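Local coordinates for putative alpha-L-fucosidase (Bacteroides thetaiotaomicron, PDB 3EYP), which probably hydrolyses alpha-L-fucosidic linkages as a family 29 glycoside hydrolase, at residues L8-R13 with D247-A252; T223-A228 with E241-G246. All blocks are in the same frame, centred on the assembly; numbering follows the deposited sequence.

Contact 1 (L8-R13 with D247-A252); sequences LVPSAR and DAYIPA
The ring of Tyr249 rests against the backbone of Val9 and the pyrrolidine of Pro10, and no hydrogen bond links the two segments. Pro10 CD stands over one ring face, 4.0 Å from the centroid of Tyr249 and 28° off the ring normal, a CH-pi contact. On the same face the backbone N of Pro10 sits over the ring centre, while Val9 C is displaced toward the rim. Pro10 CB closes on Tyr249 CE2 at 3.5 Å, and the two side chains lie side by side, pointing the same way. At the near end of the ring Leu8 O lies 3.5 Å from Tyr249 CD1. Leu8 extends the apolar patch: its CB meets Tyr249 CB at 4.1 Å, and its CD1 reaches over the 247-248 peptide, 3.5 Å from Asp247 O. The ring is placed by a first torsion that sets CG of Tyr249 anti to its backbone N (chi1 -164°). An alanine in place of Tyr249 would remove the ring under Pro10 and would probably loosen the hold of 8-10 on this strand. Gln14 of helix 12-20 ties the two segments together, its NE2 bonded to Tyr249 O and its OE1 to Ser11 N, and Ser11 is the N-cap of that helix. Strand 248-249 pairs antiparallel with strand 223-224, where Asp247 and Ala248 both face Thr224 in a classic beta bulge; Leu8 and Tyr249 also touch Thr223 there, so the N-terminal approach to helix 12-20 packs against this small two-stranded sheet.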
loop_
_atom_site.group_PDB
_atom_site.type_symbol
_atom_site.label_atom_id
_atom_site.label_comp_id
_atom_site.label_asym_id
_atom_site.label_seq_id
_atom_site.Cartn_x
_atom_site.Cartn_y
_atom_site.Cartn_z
ATOM N N LEU A 8 -15.284 10.719 -9.368
ATOM C CA LEU A 8 -15.352 9.489 -8.534
ATOM C C LEU A 8 -14.627 9.683 -7.202
ATOM O O LEU A 8 -13.605 10.359 -7.112
ATOM C CB LEU A 8 -14.747 8.285 -9.324
ATOM C CG LEU A 8 -15.466 7.990 -10.672
ATOM C CD1 LEU A 8 -14.901 6.697 -11.222
ATOM C CD2 LEU A 8 -17.015 7.960 -10.547
ATOM N N VAL A 9 -15.171 9.102 -6.161
ATOM C CA VAL A 9 -14.664 9.275 -4.802
ATOM C C VAL A 9 -14.453 7.923 -4.068
ATOM O O VAL A 9 -15.058 6.891 -4.405
ATOM C CB VAL A 9 -15.643 10.194 -3.967
ATOM C CG1 VAL A 9 -15.883 11.552 -4.700
ATOM C CG2 VAL A 9 -16.942 9.477 -3.729
ATOM N N PRO A 10 -13.582 7.907 -3.076
ATOM C CA PRO A 10 -13.304 6.675 -2.372
ATOM C C PRO A 10 -14.407 6.263 -1.421
ATOM O O PRO A 10 -15.135 7.101 -0.875
ATOM C CB PRO A 10 -12.061 7.018 -1.572
ATOM C CG PRO A 10 -12.218 8.491 -1.300
ATOM C CD PRO A 10 -12.738 9.016 -2.604
ATOM N N SER A 11 -14.469 4.967 -1.205
ATOM C CA SER A 11 -15.359 4.372 -0.190
ATOM C C SER A 11 -14.755 4.452 1.200
ATOM O O SER A 11 -13.604 4.815 1.394
ATOM C CB SER A 11 -15.641 2.922 -0.500
ATOM O OG SER A 11 -14.471 2.151 -0.370
ATOM N N ALA A 12 -15.563 4.109 2.192
ATOM C CA ALA A 12 -15.074 4.128 3.588
ATOM C C ALA A 12 -13.851 3.177 3.728
ATOM O O ALA A 12 -12.855 3.481 4.387
ATOM C CB ALA A 12 -16.204 3.735 4.597
ATOM N N ARG A 13 -13.953 2.038 3.057
ATOM C CA ARG A 13 -12.866 1.005 3.028
ATOM C C ARG A 13 -11.593 1.545 2.413
ATOM O O ARG A 13 -10.502 1.318 2.869
ATOM C CB ARG A 13 -13.295 -0.261 2.256
ATOM C CG ARG A 13 -14.120 -1.169 3.165
ATOM C CD ARG A 13 -14.373 -2.587 2.573
ATOM N NE ARG A 13 -14.832 -2.567 1.220
ATOM C CZ ARG A 13 -16.099 -2.450 0.873
ATOM N NH1 ARG A 13 -17.038 -2.390 1.777
ATOM N NH2 ARG A 13 -16.422 -2.417 -0.392
ATOM N N ASP A 247 -13.011 4.972 -15.308
ATOM C CA ASP A 247 -14.406 4.642 -14.990
ATOM C C ASP A 247 -14.674 4.078 -13.600
ATOM O O ASP A 247 -15.830 3.937 -13.211
ATOM C CB ASP A 247 -15.096 3.755 -16.035
ATOM C CG ASP A 247 -14.532 2.331 -16.115
ATOM O OD1 ASP A 247 -13.922 1.853 -15.151
ATOM O OD2 ASP A 247 -14.734 1.688 -17.179
ATOM N N ALA A 248 -13.602 3.842 -12.862
ATOM C CA ALA A 248 -13.641 3.251 -11.537
ATOM C C ALA A 248 -12.646 3.825 -10.593
ATOM O O ALA A 248 -11.503 4.124 -10.946
ATOM C CB ALA A 248 -13.469 1.685 -11.633
ATOM N N TYR A 249 -13.029 3.880 -9.330
ATOM C CA TYR A 249 -12.130 4.370 -8.252
ATOM C C TYR A 249 -11.614 3.134 -7.545
ATOM O O TYR A 249 -12.337 2.464 -6.810
ATOM C CB TYR A 249 -12.852 5.294 -7.300
ATOM C CG TYR A 249 -11.930 6.118 -6.422
ATOM C CD1 TYR A 249 -11.741 7.477 -6.658
ATOM C CD2 TYR A 249 -11.265 5.539 -5.339
ATOM C CE1 TYR A 249 -10.872 8.229 -5.854
ATOM C CE2 TYR A 249 -10.415 6.281 -4.543
ATOM C CZ TYR A 249 -10.213 7.615 -4.793
ATOM O OH TYR A 249 -9.346 8.361 -3.966
ATOM N N ILE A 250 -10.412 2.774 -7.929
ATOM C CA ILE A 250 -9.723 1.551 -7.427
ATOM C C ILE A 250 -8.262 1.885 -7.339
ATOM O O ILE A 250 -7.498 1.691 -8.320
ATOM C CB ILE A 250 -9.911 0.336 -8.358
ATOM C CG1 ILE A 250 -11.363 0.134 -8.763
ATOM C CG2 ILE A 250 -9.429 -0.940 -7.663
ATOM C CD1 ILE A 250 -11.584 -0.747 -9.992
ATOM N N PRO A 251 -7.844 2.437 -6.197
ATOM C CA PRO A 251 -6.512 2.938 -6.114
ATOM C C PRO A 251 -5.442 1.841 -6.150
ATOM O O PRO A 251 -5.715 0.683 -5.854
ATOM C CB PRO A 251 -6.461 3.669 -4.768
ATOM C CG PRO A 251 -7.679 3.329 -4.058
ATOM C CD PRO A 251 -8.635 2.650 -4.971
ATOM N N ALA A 252 -4.269 2.229 -6.566
ATOM C CA ALA A 252 -3.108 1.322 -6.654
ATOM C C ALA A 252 -2.525 0.953 -5.304
ATOM O O ALA A 252 -2.203 1.802 -4.439
ATOM C CB ALA A 252 -1.998 1.918 -7.542
#

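Contact 2 (T223-A228 with E241-G246); sequences TTDSVA and EGMLDG
Met243 reaches across the 223-228 segment with its side chain, from a backbone already hydrogen-bonded to Thr223. From CB the chain turns so that CG is anti to the carbonyl carbon, beside the backbone N (chi1 -47°), and the chain beyond is extended. CG passes Thr224 OG1 at 3.7 Å. The Met243 and Asp225 side chains cross at about a right angle, with Met243 SD 3.4 Å from Asp225 OD2. The terminal CE ends among Thr224 OG1, Asp225 CB and, more loosely, the methyl of Ala228. That threonine hydroxyl is hydrogen-bonded to Gly238 O. At the backbone of Met243, two hydrogen bonds join it to Thr223: Met243 N donates to Thr223 O (2.8 Å, 163° at the hydrogen), and Thr223 OG1 donates to Met243 O at 2.7 Å. Both donors stand above the plane of the carbonyl they approach. The segment from Met243 to Gly246 is a type I beta turn, part of the connection from helix 236-240 to strand 248-249, and Gly246 N is the second donor gripping Met243 O. Glycines fit the close backbone approach at two points: a CB on Gly246 would clash with Thr224 CA, and one on Gly242, whose phi is positive, would run into Thr223 O. Near the turn Asp225 OD1 lies 3.4 Å from Gly246 CA and accepts hydrogen bonds from Asp247 N and from a water whose oxygen is 2.7 Å from Asp245 O, to which it also donates. These donors would probably stabilise the ionised form of Asp225. Asp225 N is buried here without a partner in the model.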
loop_
_atom_site.group_PDB
_atom_site.type_symbol
_atom_site.label_atom_id
_atom_site.label_comp_id
_atom_site.label_asym_id
_atom_site.label_seq_id
_atom_site.Cartn_x
_atom_site.Cartn_y
_atom_site.Cartn_z
ATOM N N THR A 223 -8.166 6.529 -9.726
ATOM C CA THR A 223 -9.083 6.050 -10.758
ATOM C C THR A 223 -8.360 5.424 -11.941
ATOM O O THR A 223 -7.243 5.830 -12.332
ATOM C CB THR A 223 -9.999 7.218 -11.318
ATOM O OG1 THR A 223 -9.198 8.365 -11.704
ATOM C CG2 THR A 223 -11.021 7.632 -10.295
ATOM N N THR A 224 -9.064 4.485 -12.549
ATOM C CA THR A 224 -8.658 3.855 -13.799
ATOM C C THR A 224 -9.851 3.119 -14.390
ATOM O O THR A 224 -10.887 2.991 -13.745
ATOM C CB THR A 224 -7.394 2.877 -13.657
ATOM O OG1 THR A 224 -6.772 2.711 -14.942
ATOM C CG2 THR A 224 -7.736 1.482 -13.062
ATOM N N ASP A 225 -9.678 2.605 -15.583
ATOM C CA ASP A 225 -10.749 1.838 -16.237
ATOM C C ASP A 225 -10.682 0.411 -15.704
ATOM O O ASP A 225 -9.601 -0.145 -15.568
ATOM C CB ASP A 225 -10.605 1.831 -17.751
ATOM C CG ASP A 225 -11.132 3.130 -18.415
ATOM O OD1 ASP A 225 -11.788 3.948 -17.732
ATOM O OD2 ASP A 225 -10.825 3.349 -19.631
ATOM N N SER A 226 -11.830 -0.188 -15.421
ATOM C CA SER A 226 -11.803 -1.516 -14.799
ATOM C C SER A 226 -11.251 -2.576 -15.732
ATOM O O SER A 226 -10.808 -3.650 -15.290
ATOM C CB SER A 226 -13.163 -1.920 -14.269
ATOM O OG SER A 226 -13.992 -2.261 -15.331
ATOM N N VAL A 227 -11.239 -2.250 -17.016
ATOM C CA VAL A 227 -10.684 -3.169 -18.055
ATOM C C VAL A 227 -9.176 -3.340 -17.909
ATOM O O VAL A 227 -8.593 -4.388 -18.267
ATOM C CB VAL A 227 -11.104 -2.744 -19.492
ATOM C CG1 VAL A 227 -10.346 -1.480 -19.949
ATOM C CG2 VAL A 227 -10.929 -3.899 -20.483
ATOM N N ALA A 228 -8.558 -2.352 -17.283
ATOM C CA ALA A 228 -7.118 -2.409 -17.085
ATOM C C ALA A 228 -6.805 -3.528 -16.125
ATOM O O ALA A 228 -5.831 -4.205 -16.275
ATOM C CB ALA A 228 -6.524 -1.084 -16.582
ATOM N N GLU A 241 -0.196 4.097 -13.782
ATOM C CA GLU A 241 -0.564 5.542 -13.741
ATOM C C GLU A 241 -2.013 5.803 -13.447
ATOM O O GLU A 241 -2.400 6.868 -12.974
ATOM C CB GLU A 241 -0.155 6.241 -15.037
ATOM C CG GLU A 241 1.384 6.263 -15.154
ATOM C CD GLU A 241 1.971 6.994 -16.355
ATOM O OE1 GLU A 241 1.225 7.749 -17.010
ATOM O OE2 GLU A 241 3.188 6.788 -16.624
ATOM N N GLY A 242 -2.828 4.853 -13.846
ATOM C CA GLY A 242 -4.228 4.975 -13.744
ATOM C C GLY A 242 -4.647 5.957 -14.834
ATOM O O GLY A 242 -3.883 6.240 -15.734
ATOM N N MET A 243 -5.879 6.407 -14.741
ATOM C CA MET A 243 -6.431 7.391 -15.701
ATOM C C MET A 243 -7.300 8.436 -14.988
ATOM O O MET A 243 -8.177 8.103 -14.170
ATOM C CB MET A 243 -7.283 6.681 -16.790
ATOM C CG MET A 243 -6.686 5.405 -17.474
ATOM S SD MET A 243 -7.872 4.460 -18.445
ATOM C CE MET A 243 -7.041 2.844 -18.419
ATOM N N LEU A 244 -7.080 9.702 -15.310
ATOM C CA LEU A 244 -7.900 10.782 -14.704
ATOM C C LEU A 244 -9.360 10.567 -15.047
ATOM O O LEU A 244 -10.276 10.786 -14.238
ATOM C CB LEU A 244 -7.449 12.154 -15.210
ATOM C CG LEU A 244 -8.136 13.376 -14.611
ATOM C CD1 LEU A 244 -7.852 13.379 -13.131
ATOM C CD2 LEU A 244 -7.614 14.686 -15.319
ATOM N N ASP A 245 -9.575 10.101 -16.267
ATOM C CA ASP A 245 -10.948 9.832 -16.817
ATOM C C ASP A 245 -11.362 8.361 -16.639
ATOM O O ASP A 245 -12.300 7.853 -17.272
ATOM C CB ASP A 245 -11.076 10.239 -18.304
ATOM C CG ASP A 245 -10.131 9.480 -19.232
ATOM O OD1 ASP A 245 -9.163 8.841 -18.759
ATOM O OD2 ASP A 245 -10.344 9.528 -20.455
ATOM N N GLY A 246 -10.636 7.673 -15.769
ATOM C CA GLY A 246 -11.015 6.253 -15.425
ATOM C C GLY A 246 -12.423 6.087 -14.922
ATOM O O GLY A 246 -12.964 6.919 -14.189
HETATM O O HOH W 1 -13.031 5.815 -18.944
#

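How the contacts relate
Contact 2 is nested along the chain inside the loop closed by contact 1, and their centres are about 10 Å apart. The two-stranded antiparallel sheet joins them, with strand 223-224 belonging to contact 2 and strand 248-249 to contact 1. Where the turn runs into the second strand, two probable hydrogen bonds cross between the contacts: Asp247 N to Asp225 OD1 and Asp247 OD1 to Ser226 N, both 2.9 Å. Thus Asp225, on the water bridge of contact 2, also holds the start of 247-252. Ala248 O packs against Thr223 CB at 3.5 Å. Both contacts lie within the alpha-L-fucosidase region, which is of TIM-barrel type.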